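Local coordinates for protein putative amidohydrolase/peptidase (Burkholderia cenocepacia, PDB 4WJB) that is a putative zinc-dependent amidohydrolase of the peptidase M20 family, probably hydrolysing carbon-nitrogen bonds other than peptide bonds, at residues R131-V136 with Q419-A424. Residues are numbered along the deposited sequence; the frame is centred on the assembly and turned at random.
Sequences RPVDVV and QSAQEA. With SO4 (sulfate ion), chain F.
The guanidinium of Arg131 meets oxygens along its edge at NE and NH2: the backbone O of Glu423, the terminal OXT of Ala424, and O1 of a sulfate ion, probably from the crystallisation liquor. The shortest bond, 2.7 Å, runs from Arg131 NE to Glu423 O and lies close to both the guanidinium plane and the carbonyl plane. NH2 adds three weak bonds, one to the same carbonyl, one, within a salt bridge, to Ala424 OXT at 3.4 Å, and one to sulfate O1; Ala424 itself is poorly ordered. NH1 is hydrogen-bonded to Ala89 O. An extended chain from CG to NE, with CG anti to the carbonyl carbon (chi1 -61°), carries the head past the helix end, CD passing 3.7 Å from Ser420 O. At the root of this side chain, Arg131 N donates to Ala421 O at 2.9 Å (N-H...O 157°). One residue thus grips the C-terminal tail through both backbone and side chain. Beside it, Val133 CG2 meets the methyl CB of Ala421 at 4.1 Å, and Val91 of the neighbouring parallel strand 91-96 also touches Ala421. The Glu423 carboxylate is held outside the contact, OE1 by a hydrogen bond with His197 NE2 and OE2 by a salt bridge with Arg346 NH2. Away from the zinc site, the contact ties the end of helix 403-421 to the entry of strand 133-138, joining the chain's C-terminus to the central sheet of the M20 catalytic domain.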
ATOM      1  N   ARG A 131     -40.869  36.633  14.367  1.00 25.79           N
ATOM      2  CA  ARG A 131     -40.503  35.372  14.988  1.00 25.30           C
ATOM      3  C   ARG A 131     -39.349  35.541  15.946  1.00 23.77           C
ATOM      4  O   ARG A 131     -38.450  36.341  15.700  1.00 25.66           O
ATOM      5  CB  ARG A 131     -40.117  34.344  13.921  1.00 24.23           C
ATOM      6  CG  ARG A 131     -41.239  34.044  12.985  1.00 27.44           C
ATOM      7  CD  ARG A 131     -40.813  33.200  11.816  1.00 28.60           C
ATOM      8  NE  ARG A 131     -41.977  32.971  10.974  1.00 31.76           N
ATOM      9  CZ  ARG A 131     -42.901  32.055  11.227  1.00 34.29           C
ATOM     10  NH1 ARG A 131     -42.780  31.261  12.287  1.00 33.30           N
ATOM     11  NH2 ARG A 131     -43.942  31.921  10.415  1.00 37.23           N
ATOM     12  N   PRO A 132     -39.360  34.772  17.039  1.00 23.17           N
ATOM     13  CA  PRO A 132     -38.181  34.725  17.901  1.00 23.95           C
ATOM     14  C   PRO A 132     -36.993  34.147  17.141  1.00 21.39           C
ATOM     15  O   PRO A 132     -37.177  33.340  16.230  1.00 19.82           O
ATOM     16  CB  PRO A 132     -38.612  33.795  19.041  1.00 24.57           C
ATOM     17  CG  PRO A 132     -39.665  32.934  18.435  1.00 26.33           C
ATOM     18  CD  PRO A 132     -40.407  33.836  17.485  1.00 26.83           C
ATOM     19  N   VAL A 133     -35.792  34.574  17.511  1.00 20.89           N
ATOM     20  CA  VAL A 133     -34.562  34.043  16.940  1.00 20.40           C
ATOM     21  C   VAL A 133     -33.780  33.271  17.999  1.00 19.58           C
ATOM     22  O   VAL A 133     -33.483  33.811  19.061  1.00 18.46           O
ATOM     23  CB  VAL A 133     -33.680  35.176  16.373  1.00 20.65           C
ATOM     24  CG1 VAL A 133     -32.376  34.616  15.809  1.00 20.34           C
ATOM     25  CG2 VAL A 133     -34.445  35.965  15.322  1.00 21.69           C
ATOM     26  N   ASP A 134     -33.461  32.008  17.719  1.00 17.99           N
ATOM     27  CA  ASP A 134     -32.637  31.205  18.620  1.00 16.77           C
ATOM     28  C   ASP A 134     -31.198  31.167  18.130  1.00 16.29           C
ATOM     29  O   ASP A 134     -30.962  30.873  16.971  1.00 17.00           O
ATOM     30  CB  ASP A 134     -33.158  29.766  18.721  1.00 18.60           C
ATOM     31  CG  ASP A 134     -34.369  29.636  19.615  1.00 19.72           C
ATOM     32  OD1 ASP A 134     -34.534  30.467  20.534  1.00 21.19           O
ATOM     33  OD2 ASP A 134     -35.158  28.692  19.396  1.00 19.68           O
ATOM     34  N   VAL A 135     -30.243  31.467  19.008  1.00 16.57           N
ATOM     35  CA  VAL A 135     -28.833  31.223  18.702  1.00 18.61           C
ATOM     36  C   VAL A 135     -28.399  29.999  19.496  1.00 17.75           C
ATOM     37  O   VAL A 135     -28.558  29.964  20.717  1.00 15.75           O
ATOM     38  CB  VAL A 135     -27.933  32.434  19.037  1.00 19.33           C
ATOM     39  CG1 VAL A 135     -26.482  32.132  18.671  1.00 19.07           C
ATOM     40  CG2 VAL A 135     -28.422  33.680  18.301  1.00 19.94           C
ATOM     41  N   VAL A 136     -27.872  28.988  18.804  1.00 16.63           N
ATOM     42  CA  VAL A 136     -27.653  27.683  19.426  1.00 15.77           C
ATOM     43  C   VAL A 136     -26.183  27.245  19.452  1.00 17.24           C
ATOM     44  O   VAL A 136     -25.438  27.456  18.495  1.00 15.14           O
ATOM     45  CB  VAL A 136     -28.476  26.574  18.706  1.00 18.78           C
ATOM     46  CG1 VAL A 136     -28.093  26.483  17.234  1.00 17.62           C
ATOM     47  CG2 VAL A 136     -28.289  25.219  19.384  1.00 17.28           C
ATOM     48  N   GLN A 419     -34.632  38.296   7.278  1.00 29.33           N
ATOM     49  CA  GLN A 419     -35.688  38.047   6.297  1.00 30.99           C
ATOM     50  C   GLN A 419     -36.622  36.915   6.736  1.00 30.81           C
ATOM     51  O   GLN A 419     -37.844  37.040   6.648  1.00 31.22           O
ATOM     52  CB  GLN A 419     -35.095  37.721   4.922  1.00 30.88           C
ATOM     53  CG  GLN A 419     -36.153  37.399   3.878  1.00 35.72           C
ATOM     54  CD  GLN A 419     -35.571  37.100   2.513  1.00 40.73           C
ATOM     55  OE1 GLN A 419     -34.451  37.501   2.198  1.00 43.01           O
ATOM     56  NE2 GLN A 419     -36.330  36.384   1.694  1.00 43.36           N
ATOM     57  N   SER A 420     -36.045  35.817   7.217  1.00 29.73           N
ATOM     58  CA  SER A 420     -36.834  34.647   7.588  1.00 32.60           C
ATOM     59  C   SER A 420     -37.634  34.875   8.869  1.00 30.92           C
ATOM     60  O   SER A 420     -38.715  34.311   9.033  1.00 28.81           O
ATOM     61  CB  SER A 420     -35.931  33.424   7.747  1.00 39.01           C
ATOM     62  OG  SER A 420     -34.949  33.648   8.739  1.00 44.29           O
ATOM     63  N   ALA A 421     -37.099  35.703   9.763  1.00 29.56           N
ATOM     64  CA  ALA A 421     -37.764  36.023  11.029  1.00 29.72           C
ATOM     65  C   ALA A 421     -38.906  37.019  10.853  1.00 31.62           C
ATOM     66  O   ALA A 421     -39.685  37.254  11.783  1.00 32.51           O
ATOM     67  CB  ALA A 421     -36.754  36.565  12.033  1.00 28.34           C
ATOM     68  N   GLN A 422     -39.004  37.615   9.669  1.00 34.05           N
ATOM     69  CA  GLN A 422     -40.087  38.557   9.401  1.00 35.95           C
ATOM     70  C   GLN A 422     -41.159  37.930   8.516  1.00 40.82           C
ATOM     71  O   GLN A 422     -42.157  38.570   8.190  1.00 40.36           O
ATOM     72  CB  GLN A 422     -39.552  39.834   8.751  1.00 36.35           C
ATOM     73  CG  GLN A 422     -38.511  40.581   9.574  1.00 37.04           C
ATOM     74  CD  GLN A 422     -39.092  41.345  10.752  1.00 38.01           C
ATOM     75  OE1 GLN A 422     -40.065  40.918  11.379  1.00 39.22           O
ATOM     76  NE2 GLN A 422     -38.484  42.484  11.065  1.00 38.23           N
ATOM     77  N   GLU A 423     -40.946  36.675   8.137  1.00 42.23           N
ATOM     78  CA  GLU A 423     -41.924  35.931   7.349  1.00 47.21           C
ATOM     79  C   GLU A 423     -43.113  35.482   8.195  1.00 51.21           C
ATOM     80  O   GLU A 423     -42.939  34.900   9.267  1.00 51.22           O
ATOM     81  CB  GLU A 423     -41.264  34.716   6.696  1.00 43.89           C
ATOM     82  CG  GLU A 423     -40.241  35.068   5.641  1.00 42.94           C
ATOM     83  CD  GLU A 423     -39.642  33.842   4.983  1.00 39.05           C
ATOM     84  OE1 GLU A 423     -39.646  32.764   5.613  1.00 36.54           O
ATOM     85  OE2 GLU A 423     -39.182  33.955   3.829  1.00 37.60           O
ATOM     86  N   ALA A 424     -44.318  35.738   7.698  1.00 55.56           N
ATOM     87  CA  ALA A 424     -45.538  35.412   8.430  1.00 60.40           C
ATOM     88  C   ALA A 424     -45.863  33.921   8.364  1.00 61.84           C
ATOM     89  O   ALA A 424     -46.720  33.430   9.100  1.00 62.14           O
ATOM     90  CB  ALA A 424     -46.706  36.229   7.899  1.00 64.34           C
ATOM     91  OXT ALA A 424     -45.281  33.173   7.575  1.00 61.60           O
TER
HETATM   92  S   SO4 F 502     -46.057  30.054  12.706  1.00 39.15           S
HETATM   93  O1  SO4 F 502     -45.868  29.288  11.478  1.00 38.68           O
HETATM   94  O2  SO4 F 502     -45.609  29.261  13.846  1.00 36.11           O
HETATM   95  O3  SO4 F 502     -45.299  31.296  12.642  1.00 40.74           O
HETATM   96  O4  SO4 F 502     -47.466  30.407  12.874  1.00 43.25           O